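Local structure of D-alanyl-D-alanine carboxypeptidase (Streptococcus pneumoniae R6, 1XP4) at residues A[299-304]-A[373-378]; A[311-316]-A[369-374]; A[349-354]-A[365-370]. The protein probably removes the terminal D-alanine from peptidoglycan precursor peptides as a serine D-Ala-D-Ala carboxypeptidase of the S11 family, thereby regulating cell-wall synthesis. One frame throughout, in Å; residues are numbered along the deposited sequence.

Contact 1 (A[299-304]-A[373-378])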
ATOM      1  N   ASP A 299     -22.768  27.414 -24.892  1.00 73.06           N
ATOM      2  CA  ASP A 299     -22.423  28.857 -25.165  1.00 74.96           C
ATOM      3  C   ASP A 299     -21.172  29.055 -26.068  1.00 74.71           C
ATOM      4  O   ASP A 299     -20.127  29.461 -25.601  1.00 76.09           O
ATOM      5  CB  ASP A 299     -22.063  29.700 -23.910  1.00 77.98           C
ATOM      6  CG  ASP A 299     -23.033  29.680 -22.726  1.00 81.19           C
ATOM      7  OD1 ASP A 299     -22.661  29.043 -21.765  1.00 83.14           O
ATOM      8  OD2 ASP A 299     -23.837  30.608 -22.573  1.00 82.78           O
ATOM      9  N   GLY A 300     -21.210  28.736 -27.379  1.00 73.56           N
ATOM     10  CA  GLY A 300     -20.192  29.420 -28.222  1.00 71.22           C
ATOM     11  C   GLY A 300     -19.981  28.700 -29.554  1.00 69.62           C
ATOM     12  O   GLY A 300     -20.606  28.944 -30.574  1.00 68.78           O
ATOM     13  N   LYS A 301     -18.999  27.813 -29.544  1.00 69.17           N
ATOM     14  CA  LYS A 301     -19.263  26.663 -30.320  1.00 69.12           C
ATOM     15  C   LYS A 301     -20.139  25.749 -29.508  1.00 71.16           C
ATOM     16  O   LYS A 301     -20.229  25.826 -28.295  1.00 70.62           O
ATOM     17  CB  LYS A 301     -17.955  25.981 -30.600  1.00 65.79           C
ATOM     18  CG  LYS A 301     -17.649  26.196 -32.061  1.00 60.67           C
ATOM     19  CD  LYS A 301     -16.243  25.728 -32.428  1.00 55.87           C
ATOM     20  CE  LYS A 301     -15.567  26.677 -33.432  1.00 54.47           C
ATOM     21  NZ  LYS A 301     -14.498  25.980 -34.152  1.00 56.79           N
ATOM     22  N   GLU A 302     -20.839  24.783 -30.106  1.00 20.00           N
ATOM     23  CA  GLU A 302     -21.880  24.173 -29.295  1.00 20.00           C
ATOM     24  C   GLU A 302     -21.818  22.677 -29.290  1.00 20.00           C
ATOM     25  O   GLU A 302     -21.446  22.028 -28.322  1.00 20.00           O
ATOM     26  CB  GLU A 302     -23.216  24.648 -29.850  1.00 20.00           C
ATOM     27  CG  GLU A 302     -23.404  26.143 -29.581  1.00 20.00           C
ATOM     28  CD  GLU A 302     -23.677  26.822 -30.893  1.00 20.00           C
ATOM     29  OE1 GLU A 302     -23.736  26.130 -31.903  1.00 20.00           O
ATOM     30  OE2 GLU A 302     -23.862  28.036 -30.895  1.00 20.00           O
ATOM     31  N   ASP A 303     -21.376  22.302 -30.483  1.00 20.00           N
ATOM     32  CA  ASP A 303     -21.393  20.921 -30.859  1.00 20.00           C
ATOM     33  C   ASP A 303     -20.551  20.059 -29.879  1.00 20.00           C
ATOM     34  O   ASP A 303     -21.061  19.313 -29.088  1.00 20.00           O
ATOM     35  CB  ASP A 303     -20.813  20.866 -32.266  1.00 20.00           C
ATOM     36  CG  ASP A 303     -21.748  21.523 -33.298  1.00 20.00           C
ATOM     37  OD1 ASP A 303     -22.942  21.554 -33.035  1.00 20.00           O
ATOM     38  OD2 ASP A 303     -21.268  22.007 -34.330  1.00 20.00           O
ATOM     39  N   THR A 304     -19.241  20.217 -30.012  1.00 75.93           N
ATOM     40  CA  THR A 304     -18.008  19.516 -29.632  1.00 71.78           C
ATOM     41  C   THR A 304     -17.086  20.363 -28.746  1.00 67.76           C
ATOM     42  O   THR A 304     -16.910  21.565 -28.964  1.00 66.11           O
ATOM     43  CB  THR A 304     -17.235  18.902 -30.870  1.00 73.88           C
ATOM     44  OG1 THR A 304     -16.069  19.674 -31.212  1.00 74.59           O
ATOM     45  CG2 THR A 304     -18.099  18.746 -32.113  1.00 74.77           C
ATOM     46  N   ALA A 373     -10.609  18.604 -22.369  1.00 36.92           N
ATOM     47  CA  ALA A 373     -11.059  19.409 -23.505  1.00 39.04           C
ATOM     48  C   ALA A 373      -9.809  19.866 -24.251  1.00 40.92           C
ATOM     49  O   ALA A 373      -8.897  20.425 -23.636  1.00 43.97           O
ATOM     50  CB  ALA A 373     -11.823  20.618 -23.004  1.00 37.75           C
ATOM     51  N   ASP A 374      -9.746  19.652 -25.563  1.00 39.72           N
ATOM     52  CA  ASP A 374      -8.546  20.063 -26.283  1.00 41.19           C
ATOM     53  C   ASP A 374      -8.749  21.291 -27.166  1.00 40.61           C
ATOM     54  O   ASP A 374      -8.232  21.368 -28.276  1.00 42.57           O
ATOM     55  CB  ASP A 374      -7.989  18.878 -27.091  1.00 42.37           C
ATOM     56  CG  ASP A 374      -8.607  18.750 -28.459  1.00 41.27           C
ATOM     57  OD1 ASP A 374      -9.811  19.046 -28.605  1.00 42.95           O
ATOM     58  OD2 ASP A 374      -7.879  18.339 -29.386  1.00 41.32           O
ATOM     59  N   LYS A 375      -9.475  22.269 -26.634  1.00 40.09           N
ATOM     60  CA  LYS A 375      -9.788  23.503 -27.345  1.00 38.49           C
ATOM     61  C   LYS A 375     -10.587  24.365 -26.375  1.00 40.49           C
ATOM     62  O   LYS A 375     -11.171  23.849 -25.425  1.00 41.06           O
ATOM     63  CB  LYS A 375     -10.631  23.163 -28.581  1.00 37.13           C
ATOM     64  CG  LYS A 375     -11.124  24.316 -29.442  1.00 34.33           C
ATOM     65  CD  LYS A 375     -11.904  23.734 -30.620  1.00 33.52           C
ATOM     66  CE  LYS A 375     -12.470  24.778 -31.560  1.00 31.46           C
ATOM     67  NZ  LYS A 375     -12.836  24.164 -32.869  1.00 30.44           N
ATOM     68  N   LYS A 376     -10.602  25.673 -26.598  1.00 41.31           N
ATOM     69  CA  LYS A 376     -11.354  26.576 -25.736  1.00 43.04           C
ATOM     70  C   LYS A 376     -12.660  26.928 -26.445  1.00 43.46           C
ATOM     71  O   LYS A 376     -12.712  26.920 -27.674  1.00 42.83           O
ATOM     72  CB  LYS A 376     -10.530  27.840 -25.469  1.00 44.87           C
ATOM     73  CG  LYS A 376     -11.262  28.951 -24.722  1.00 44.96           C
ATOM     74  CD  LYS A 376     -10.365  30.172 -24.588  1.00 47.86           C
ATOM     75  CE  LYS A 376     -11.071  31.350 -23.928  1.00 48.66           C
ATOM     76  NZ  LYS A 376     -10.149  32.516 -23.762  1.00 46.79           N
ATOM     77  N   ILE A 377     -13.710  27.228 -25.684  1.00 44.14           N
ATOM     78  CA  ILE A 377     -14.998  27.582 -26.282  1.00 44.96           C
ATOM     79  C   ILE A 377     -15.473  28.979 -25.868  1.00 47.93           C
ATOM     80  O   ILE A 377     -15.217  29.429 -24.751  1.00 47.77           O
ATOM     81  CB  ILE A 377     -16.075  26.550 -25.914  1.00 43.50           C
ATOM     82  CG1 ILE A 377     -15.546  25.135 -26.163  1.00 42.45           C
ATOM     83  CG2 ILE A 377     -17.317  26.780 -26.755  1.00 42.08           C
ATOM     84  CD1 ILE A 377     -15.229  24.833 -27.614  1.00 41.43           C
ATOM     85  N   GLU A 378     -16.181  29.645 -26.781  1.00 51.94           N
ATOM     86  CA  GLU A 378     -16.688  31.009 -26.598  1.00 53.93           C
ATOM     87  C   GLU A 378     -15.526  31.962 -26.313  1.00 56.57           C
ATOM     88  O   GLU A 378     -15.517  32.610 -25.236  1.00 56.43           O
ATOM     89  CB  GLU A 378     -17.710  31.106 -25.457  1.00 53.91           C
ATOM     90  CG  GLU A 378     -18.308  32.519 -25.335  1.00 55.94           C
ATOM     91  CD  GLU A 378     -18.942  32.800 -23.982  1.00 58.01           C
ATOM     92  OE1 GLU A 378     -18.301  32.522 -22.947  1.00 59.90           O
ATOM     93  OE2 GLU A 378     -20.079  33.316 -23.954  1.00 59.70           O
TER
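Ile377 is the one buried side chain where the loop 299-304 meets the C-terminal tail 373-378. Its CB points toward the loop, and Ile377 CG2, anti to the backbone N, reaches the backbone of Lys301, 3.4 Å from Lys301 N, with Lys301 CB close by. CG1 lies beside the Ile377 N, anti to the carbonyl carbon, and with chi2 at -64° it carries Ile377 CD1 to within 3.9 Å of Thr304 O. A beta-branched residue suits the place because its two arms can touch two points of the loop at once. Apart from Ala373, which ends strand 368-373, both segments are irregular and belong to the far end of the C-terminal domain characteristic of PBP5-like enzymes. No hydrogen bond joins them. Gly300, having no side chain, lets the loop come close: its CA lies 4.2 Å from Glu378 CA, and its backbone angles (phi 161°, psi -93°) are open mainly to glycine. On the exposed side the extended chain of Lys375 crosses the bent chain of Lys301 at about a right angle. Their NZ atoms, both donors, meet without a bond; the approach should be repulsive if both are charged, and at this resolution the placement of these exposed tips is uncertain. Asp299 OD1 accepts a hydrogen bond from Ala338 N, although the residue is poorly ordered.

Contact 2 (A[311-316]-A[369-374])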
ATOM      1  N   GLU A 311      -2.816  12.055 -21.266  1.00 20.00           N
ATOM      2  CA  GLU A 311      -1.724  11.170 -20.876  1.00 20.00           C
ATOM      3  C   GLU A 311      -2.083   9.842 -21.511  1.00 20.00           C
ATOM      4  O   GLU A 311      -3.176   9.662 -21.995  1.00 20.00           O
ATOM      5  CB  GLU A 311      -1.649  11.010 -19.370  1.00 20.00           C
ATOM      6  CG  GLU A 311      -1.187  12.299 -18.682  1.00 20.00           C
ATOM      7  CD  GLU A 311      -1.049  12.109 -17.178  1.00 20.00           C
ATOM      8  OE1 GLU A 311      -1.497  11.095 -16.659  1.00 20.00           O
ATOM      9  OE2 GLU A 311      -0.424  12.958 -16.539  1.00 20.00           O
ATOM     10  N   ASP A 312      -1.144   8.889 -21.531  1.00 46.05           N
ATOM     11  CA  ASP A 312      -1.514   7.652 -22.230  1.00 44.13           C
ATOM     12  C   ASP A 312      -2.398   6.746 -21.306  1.00 41.48           C
ATOM     13  O   ASP A 312      -2.085   6.529 -20.148  1.00 41.81           O
ATOM     14  CB  ASP A 312      -0.195   6.912 -22.608  1.00 48.14           C
ATOM     15  CG  ASP A 312       0.352   7.301 -24.007  1.00 49.58           C
ATOM     16  OD1 ASP A 312      -0.353   7.966 -24.734  1.00 48.94           O
ATOM     17  OD2 ASP A 312       1.460   6.909 -24.362  1.00 50.51           O
ATOM     18  N   ILE A 313      -3.468   6.170 -21.840  1.00 38.35           N
ATOM     19  CA  ILE A 313      -4.346   5.323 -21.053  1.00 34.85           C
ATOM     20  C   ILE A 313      -4.152   3.845 -21.348  1.00 33.70           C
ATOM     21  O   ILE A 313      -4.194   3.418 -22.503  1.00 31.80           O
ATOM     22  CB  ILE A 313      -5.820   5.710 -21.286  1.00 34.14           C
ATOM     23  CG1 ILE A 313      -6.029   7.171 -20.874  1.00 32.91           C
ATOM     24  CG2 ILE A 313      -6.744   4.796 -20.484  1.00 33.46           C
ATOM     25  CD1 ILE A 313      -7.452   7.671 -21.042  1.00 32.31           C
ATOM     26  N   TYR A 314      -3.924   3.076 -20.285  1.00 33.06           N
ATOM     27  CA  TYR A 314      -3.739   1.631 -20.374  1.00 34.34           C
ATOM     28  C   TYR A 314      -4.770   0.932 -19.489  1.00 33.82           C
ATOM     29  O   TYR A 314      -5.317   1.531 -18.558  1.00 32.22           O
ATOM     30  CB  TYR A 314      -2.334   1.219 -19.909  1.00 36.36           C
ATOM     31  CG  TYR A 314      -1.198   1.688 -20.787  1.00 37.38           C
ATOM     32  CD1 TYR A 314      -0.755   3.007 -20.747  1.00 37.26           C
ATOM     33  CD2 TYR A 314      -0.554   0.803 -21.650  1.00 40.36           C
ATOM     34  CE1 TYR A 314       0.309   3.436 -21.544  1.00 41.77           C
ATOM     35  CE2 TYR A 314       0.510   1.218 -22.452  1.00 43.13           C
ATOM     36  CZ  TYR A 314       0.937   2.536 -22.392  1.00 43.77           C
ATOM     37  OH  TYR A 314       1.992   2.948 -23.176  1.00 47.12           O
ATOM     38  N   LEU A 315      -5.024  -0.338 -19.791  1.00 32.74           N
ATOM     39  CA  LEU A 315      -5.966  -1.155 -19.033  1.00 29.56           C
ATOM     40  C   LEU A 315      -5.346  -2.521 -18.807  1.00 29.00           C
ATOM     41  O   LEU A 315      -4.532  -2.978 -19.611  1.00 27.49           O
ATOM     42  CB  LEU A 315      -7.266  -1.353 -19.806  1.00 27.45           C
ATOM     43  CG  LEU A 315      -8.090  -0.147 -20.239  1.00 25.72           C
ATOM     44  CD1 LEU A 315      -9.290  -0.666 -20.957  1.00 21.39           C
ATOM     45  CD2 LEU A 315      -8.511   0.693 -19.055  1.00 25.19           C
ATOM     46  N   ILE A 316      -5.726  -3.169 -17.711  1.00 28.28           N
ATOM     47  CA  ILE A 316      -5.219  -4.500 -17.429  1.00 28.26           C
ATOM     48  C   ILE A 316      -6.023  -5.445 -18.316  1.00 30.63           C
ATOM     49  O   ILE A 316      -7.239  -5.315 -18.411  1.00 32.79           O
ATOM     50  CB  ILE A 316      -5.444  -4.902 -15.966  1.00 25.13           C
ATOM     51  CG1 ILE A 316      -4.911  -3.823 -15.037  1.00 23.08           C
ATOM     52  CG2 ILE A 316      -4.720  -6.209 -15.672  1.00 24.59           C
ATOM     53  CD1 ILE A 316      -4.992  -4.218 -13.591  1.00 23.82           C
ATOM     54  N   PHE A 369     -10.913   7.123 -16.302  1.00 36.38           N
ATOM     55  CA  PHE A 369      -9.822   8.033 -16.597  1.00 34.07           C
ATOM     56  C   PHE A 369     -10.372   9.339 -17.159  1.00 34.40           C
ATOM     57  O   PHE A 369     -11.250   9.334 -18.023  1.00 36.04           O
ATOM     58  CB  PHE A 369      -8.875   7.358 -17.585  1.00 31.33           C
ATOM     59  CG  PHE A 369      -8.605   5.915 -17.259  1.00 30.01           C
ATOM     60  CD1 PHE A 369      -9.462   4.916 -17.704  1.00 29.76           C
ATOM     61  CD2 PHE A 369      -7.512   5.555 -16.473  1.00 28.91           C
ATOM     62  CE1 PHE A 369      -9.235   3.575 -17.368  1.00 30.58           C
ATOM     63  CE2 PHE A 369      -7.276   4.222 -16.133  1.00 27.31           C
ATOM     64  CZ  PHE A 369      -8.139   3.230 -16.580  1.00 27.76           C
ATOM     65  N   GLU A 370      -9.861  10.459 -16.660  1.00 34.86           N
ATOM     66  CA  GLU A 370     -10.327  11.765 -17.102  1.00 35.73           C
ATOM     67  C   GLU A 370      -9.987  12.102 -18.546  1.00 34.10           C
ATOM     68  O   GLU A 370      -8.886  11.839 -19.028  1.00 31.78           O
ATOM     69  CB  GLU A 370      -9.796  12.857 -16.173  1.00 38.58           C
ATOM     70  CG  GLU A 370     -10.255  12.686 -14.736  1.00 46.00           C
ATOM     71  CD  GLU A 370      -9.861  13.844 -13.838  1.00 50.68           C
ATOM     72  OE1 GLU A 370      -8.651  14.174 -13.781  1.00 51.47           O
ATOM     73  OE2 GLU A 370     -10.765  14.415 -13.184  1.00 52.95           O
HETATM   74  N   MSE A 371     -10.969  12.674 -19.231  1.00 34.17           N
HETATM   75  CA  MSE A 371     -10.826  13.080 -20.615  1.00 35.16           C
HETATM   76  C   MSE A 371     -10.954  14.591 -20.650  1.00 35.62           C
HETATM   77  O   MSE A 371     -11.963  15.168 -20.245  1.00 37.14           O
HETATM   78  CB  MSE A 371     -11.891  12.414 -21.477  1.00 34.21           C
HETATM   79  CG  MSE A 371     -11.702  10.909 -21.589  1.00 36.31           C
HETATM   80 SE   MSE A 371     -10.164  10.398 -22.639  1.00 38.20          SE
HETATM   81  CE  MSE A 371     -10.945  10.579 -24.385  1.00 36.81           C
ATOM     82  N   VAL A 372      -9.901  15.211 -21.149  1.00 35.74           N
ATOM     83  CA  VAL A 372      -9.772  16.651 -21.213  1.00 35.00           C
ATOM     84  C   VAL A 372     -10.260  17.325 -22.492  1.00 35.52           C
ATOM     85  O   VAL A 372     -10.324  16.706 -23.554  1.00 36.09           O
ATOM     86  CB  VAL A 372      -8.290  16.997 -20.962  1.00 33.39           C
ATOM     87  CG1 VAL A 372      -7.969  18.370 -21.454  1.00 33.91           C
ATOM     88  CG2 VAL A 372      -7.985  16.861 -19.486  1.00 31.56           C
ATOM     89  N   ALA A 373     -10.609  18.604 -22.369  1.00 36.92           N
ATOM     90  CA  ALA A 373     -11.059  19.409 -23.505  1.00 39.04           C
ATOM     91  C   ALA A 373      -9.809  19.866 -24.251  1.00 40.92           C
ATOM     92  O   ALA A 373      -8.897  20.425 -23.636  1.00 43.97           O
ATOM     93  CB  ALA A 373     -11.823  20.618 -23.004  1.00 37.75           C
ATOM     94  N   ASP A 374      -9.746  19.652 -25.563  1.00 39.72           N
ATOM     95  CA  ASP A 374      -8.546  20.063 -26.283  1.00 41.19           C
ATOM     96  C   ASP A 374      -8.749  21.291 -27.166  1.00 40.61           C
ATOM     97  O   ASP A 374      -8.232  21.368 -28.276  1.00 42.57           O
ATOM     98  CB  ASP A 374      -7.989  18.878 -27.091  1.00 42.37           C
ATOM     99  CG  ASP A 374      -8.607  18.750 -28.459  1.00 41.27           C
ATOM    100  OD1 ASP A 374      -9.811  19.046 -28.605  1.00 42.95           O
ATOM    101  OD2 ASP A 374      -7.879  18.339 -29.386  1.00 41.32           O
TER
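The ring of Phe369 is the centre of a compact apolar cluster between strands 313-316 and 369-373, which run nearly antiparallel (157°) with axes 9.6 Å apart at closest approach. At that spacing they do not pair as neighbours in a sheet; the contact is made mostly by side chains, with Tyr314 O also near Phe369 CZ. Ile313 points toward the other strand and uses both its branches. Ile313 CG2, anti to the backbone N, sits over one face of the Phe369 ring in a CH-pi contact, 3.9 Å from the centroid and 14° off the normal, while the extended CG1 arm lays Ile313 CD1 against Phe369 CB at 3.8 Å. Leu315 brings CD2 obliquely to Phe369 CE1 and CZ. Toward the other end the packing loosens: the selenium of Met371, a selenomethionine whose chain bends at chi2 and chi3, comes only to 4.2 Å from Ile313 CD1. Tyr314 points away from the contact, its side chain touching Leu280 and Lys282 of strand 278-284, and Glu370 is exposed. Ile313 and Leu315 pair through their backbones with strand 278-284, whereas Phe369 and Met371 pair with strand 345-350, so the cluster joins two sheets of the C-terminal domain. With no hydrogen bond across it, the join appears to rest mainly on van der Waals packing and burial of apolar surface.

Contact 3 (A[349-354]-A[365-370])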
ATOM      1  N   LEU A 349     -13.515   8.196 -19.044  1.00 32.11           N
ATOM      2  CA  LEU A 349     -13.502   6.931 -19.776  1.00 32.11           C
ATOM      3  C   LEU A 349     -13.492   5.863 -18.693  1.00 32.74           C
ATOM      4  O   LEU A 349     -12.513   5.741 -17.961  1.00 35.25           O
ATOM      5  CB  LEU A 349     -12.225   6.801 -20.607  1.00 32.41           C
ATOM      6  CG  LEU A 349     -12.261   6.902 -22.132  1.00 33.31           C
ATOM      7  CD1 LEU A 349     -10.858   6.670 -22.679  1.00 32.70           C
ATOM      8  CD2 LEU A 349     -13.212   5.867 -22.696  1.00 34.90           C
ATOM      9  N   THR A 350     -14.569   5.097 -18.570  1.00 32.32           N
ATOM     10  CA  THR A 350     -14.622   4.066 -17.539  1.00 31.16           C
ATOM     11  C   THR A 350     -14.512   2.681 -18.141  1.00 30.35           C
ATOM     12  O   THR A 350     -15.127   2.391 -19.169  1.00 31.34           O
ATOM     13  CB  THR A 350     -15.926   4.135 -16.740  1.00 32.83           C
ATOM     14  OG1 THR A 350     -17.027   3.815 -17.601  1.00 38.80           O
ATOM     15  CG2 THR A 350     -16.127   5.531 -16.167  1.00 33.39           C
ATOM     16  N   TYR A 351     -13.724   1.827 -17.493  1.00 28.13           N
ATOM     17  CA  TYR A 351     -13.518   0.459 -17.953  1.00 25.07           C
ATOM     18  C   TYR A 351     -14.557  -0.453 -17.318  1.00 24.78           C
ATOM     19  O   TYR A 351     -14.547  -0.675 -16.104  1.00 24.24           O
ATOM     20  CB  TYR A 351     -12.096   0.002 -17.590  1.00 23.96           C
ATOM     21  CG  TYR A 351     -11.799  -1.478 -17.775  1.00 23.81           C
ATOM     22  CD1 TYR A 351     -12.408  -2.219 -18.787  1.00 23.14           C
ATOM     23  CD2 TYR A 351     -10.869  -2.122 -16.959  1.00 23.46           C
ATOM     24  CE1 TYR A 351     -12.095  -3.561 -18.981  1.00 24.42           C
ATOM     25  CE2 TYR A 351     -10.546  -3.461 -17.147  1.00 24.92           C
ATOM     26  CZ  TYR A 351     -11.163  -4.178 -18.160  1.00 27.23           C
ATOM     27  OH  TYR A 351     -10.842  -5.511 -18.361  1.00 30.25           O
ATOM     28  N   GLU A 352     -15.458  -0.973 -18.144  1.00 22.46           N
ATOM     29  CA  GLU A 352     -16.505  -1.866 -17.661  1.00 22.13           C
ATOM     30  C   GLU A 352     -15.927  -3.281 -17.607  1.00 20.25           C
ATOM     31  O   GLU A 352     -16.189  -4.133 -18.454  1.00 21.11           O
ATOM     32  CB  GLU A 352     -17.725  -1.768 -18.588  1.00 22.24           C
ATOM     33  CG  GLU A 352     -18.097  -0.307 -18.882  1.00 24.95           C
ATOM     34  CD  GLU A 352     -19.235  -0.145 -19.875  1.00 25.51           C
ATOM     35  OE1 GLU A 352     -20.412  -0.244 -19.463  1.00 30.59           O
ATOM     36  OE2 GLU A 352     -18.951   0.081 -21.070  1.00 25.83           O
ATOM     37  N   ASP A 353     -15.115  -3.498 -16.585  1.00 19.78           N
ATOM     38  CA  ASP A 353     -14.442  -4.762 -16.357  1.00 21.35           C
ATOM     39  C   ASP A 353     -15.444  -5.902 -16.142  1.00 22.76           C
ATOM     40  O   ASP A 353     -16.321  -5.817 -15.284  1.00 24.93           O
ATOM     41  CB  ASP A 353     -13.539  -4.606 -15.132  1.00 22.13           C
ATOM     42  CG  ASP A 353     -12.554  -5.738 -14.973  1.00 23.50           C
ATOM     43  OD1 ASP A 353     -12.795  -6.832 -15.523  1.00 24.48           O
ATOM     44  OD2 ASP A 353     -11.537  -5.533 -14.276  1.00 23.10           O
ATOM     45  N   LYS A 354     -15.303  -6.965 -16.930  1.00 22.31           N
ATOM     46  CA  LYS A 354     -16.167  -8.141 -16.836  1.00 19.19           C
ATOM     47  C   LYS A 354     -15.323  -9.379 -16.510  1.00 19.40           C
ATOM     48  O   LYS A 354     -15.788 -10.514 -16.610  1.00 20.39           O
ATOM     49  CB  LYS A 354     -16.896  -8.361 -18.164  1.00 16.00           C
ATOM     50  CG  LYS A 354     -17.704  -7.165 -18.627  1.00 17.06           C
ATOM     51  CD  LYS A 354     -18.382  -7.428 -19.967  1.00 18.14           C
ATOM     52  CE  LYS A 354     -19.098  -6.177 -20.477  1.00 19.27           C
ATOM     53  NZ  LYS A 354     -19.753  -6.366 -21.806  1.00 17.44           N
ATOM     54  N   GLU A 365     -14.883   1.502  -6.403  1.00 35.89           N
ATOM     55  CA  GLU A 365     -14.773   2.238  -7.648  1.00 38.16           C
ATOM     56  C   GLU A 365     -14.093   1.441  -8.725  1.00 38.68           C
ATOM     57  O   GLU A 365     -13.087   0.775  -8.487  1.00 38.11           O
ATOM     58  CB  GLU A 365     -13.983   3.521  -7.455  1.00 43.57           C
ATOM     59  CG  GLU A 365     -14.491   4.412  -6.352  1.00 53.21           C
ATOM     60  CD  GLU A 365     -13.858   5.782  -6.409  1.00 57.69           C
ATOM     61  OE1 GLU A 365     -14.241   6.561  -7.314  1.00 60.28           O
ATOM     62  OE2 GLU A 365     -12.976   6.067  -5.563  1.00 59.93           O
ATOM     63  N   ARG A 366     -14.660   1.515  -9.919  1.00 39.41           N
ATOM     64  CA  ARG A 366     -14.097   0.840 -11.067  1.00 39.48           C
ATOM     65  C   ARG A 366     -13.360   1.940 -11.820  1.00 37.00           C
ATOM     66  O   ARG A 366     -13.798   3.091 -11.829  1.00 34.82           O
ATOM     67  CB  ARG A 366     -15.212   0.187 -11.881  1.00 41.84           C
ATOM     68  CG  ARG A 366     -15.548  -1.234 -11.385  1.00 48.51           C
ATOM     69  CD  ARG A 366     -15.518  -1.336  -9.849  1.00 50.74           C
ATOM     70  NE  ARG A 366     -15.928  -2.648  -9.350  1.00 53.95           N
ATOM     71  CZ  ARG A 366     -15.995  -2.969  -8.057  1.00 55.66           C
ATOM     72  NH1 ARG A 366     -15.677  -2.074  -7.130  1.00 56.40           N
ATOM     73  NH2 ARG A 366     -16.391  -4.180  -7.686  1.00 54.83           N
ATOM     74  N   PRO A 367     -12.218   1.605 -12.442  1.00 36.74           N
ATOM     75  CA  PRO A 367     -11.396   2.565 -13.188  1.00 36.60           C
ATOM     76  C   PRO A 367     -12.066   3.482 -14.203  1.00 37.33           C
ATOM     77  O   PRO A 367     -12.753   3.039 -15.129  1.00 37.83           O
ATOM     78  CB  PRO A 367     -10.323   1.686 -13.824  1.00 35.35           C
ATOM     79  CG  PRO A 367     -11.014   0.374 -13.994  1.00 34.96           C
ATOM     80  CD  PRO A 367     -11.745   0.230 -12.681  1.00 36.54           C
ATOM     81  N   SER A 368     -11.848   4.776 -14.007  1.00 37.44           N
ATOM     82  CA  SER A 368     -12.367   5.807 -14.886  1.00 38.30           C
ATOM     83  C   SER A 368     -11.210   6.781 -15.057  1.00 37.74           C
ATOM     84  O   SER A 368     -10.586   7.200 -14.082  1.00 39.43           O
ATOM     85  CB  SER A 368     -13.572   6.516 -14.256  1.00 39.46           C
ATOM     86  OG  SER A 368     -13.176   7.470 -13.287  1.00 41.36           O
ATOM     87  N   PHE A 369     -10.913   7.123 -16.302  1.00 36.38           N
ATOM     88  CA  PHE A 369      -9.822   8.033 -16.597  1.00 34.07           C
ATOM     89  C   PHE A 369     -10.372   9.339 -17.159  1.00 34.40           C
ATOM     90  O   PHE A 369     -11.250   9.334 -18.023  1.00 36.04           O
ATOM     91  CB  PHE A 369      -8.875   7.358 -17.585  1.00 31.33           C
ATOM     92  CG  PHE A 369      -8.605   5.915 -17.259  1.00 30.01           C
ATOM     93  CD1 PHE A 369      -9.462   4.916 -17.704  1.00 29.76           C
ATOM     94  CD2 PHE A 369      -7.512   5.555 -16.473  1.00 28.91           C
ATOM     95  CE1 PHE A 369      -9.235   3.575 -17.368  1.00 30.58           C
ATOM     96  CE2 PHE A 369      -7.276   4.222 -16.133  1.00 27.31           C
ATOM     97  CZ  PHE A 369      -8.139   3.230 -16.580  1.00 27.76           C
ATOM     98  N   GLU A 370      -9.861  10.459 -16.660  1.00 34.86           N
ATOM     99  CA  GLU A 370     -10.327  11.765 -17.102  1.00 35.73           C
ATOM    100  C   GLU A 370      -9.987  12.102 -18.546  1.00 34.10           C
ATOM    101  O   GLU A 370      -8.886  11.839 -19.028  1.00 31.78           O
ATOM    102  CB  GLU A 370      -9.796  12.857 -16.173  1.00 38.58           C
ATOM    103  CG  GLU A 370     -10.255  12.686 -14.736  1.00 46.00           C
ATOM    104  CD  GLU A 370      -9.861  13.844 -13.838  1.00 50.68           C
ATOM    105  OE1 GLU A 370      -8.651  14.174 -13.781  1.00 51.47           O
ATOM    106  OE2 GLU A 370     -10.765  14.415 -13.184  1.00 52.95           O
TER
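Strands 345-350 and 368-373 are antiparallel neighbours in the small sheet of the C-terminal domain, and this contact covers the end where they part. Leu349 and Phe369 form a hydrogen-bonded pair: Leu349 N donates to Phe369 O at 2.7 Å, nearly straight at 172° and in the carbonyl plane. In return Phe369 N donates to Leu349 O, also at 2.7 Å, but from above the carbonyl plane. The next pair, Thr350 with Ser368, is non-hydrogen-bonded, and Thr350 CG2 lies against Ser368 CB on the face of the sheet away from Leu349 and Phe369. Antiparallel bonding continues just beyond the strands, where Tyr351 N donates to Pro367 O at 2.8 Å, nearly along the C=O axis. Pro367, having no N-H to offer, can still accept here. Its ring lies alongside Tyr351, with Pro367 CG 3.8 Å from Tyr351 CB and at the edge of the aromatic ring. Chi1 of 169° sets that ring anti to the backbone N. Past Tyr351 the chain bends in an inverse gamma turn centred on Glu352, and Asp353 OD2 forms a salt bridge with Lys26 NZ.

All three contacts lie in the C-terminal domain and use strand 368-373 or the chain on either side of it. Contacts 2 and 3, their centres about 11 Å apart, share Phe369, touch one another and pack as one apolar cluster: Met371 SE is 3.8 Å from Leu349 CD1, and Leu315 CD2 is 3.9 Å from Tyr351 CB. Contact 3 supplies the pairing within a sheet and contact 2 the packing of that sheet on strand 313-318. Contact 1 lies farther along the same chain, its centre about 20 Å from that of contact 2, and shares Ala373 and Asp374 with it but adds no further touch. None lies at the predicted active site (Ser41, Lys44, Ser104 and the substrate-binding Lys224).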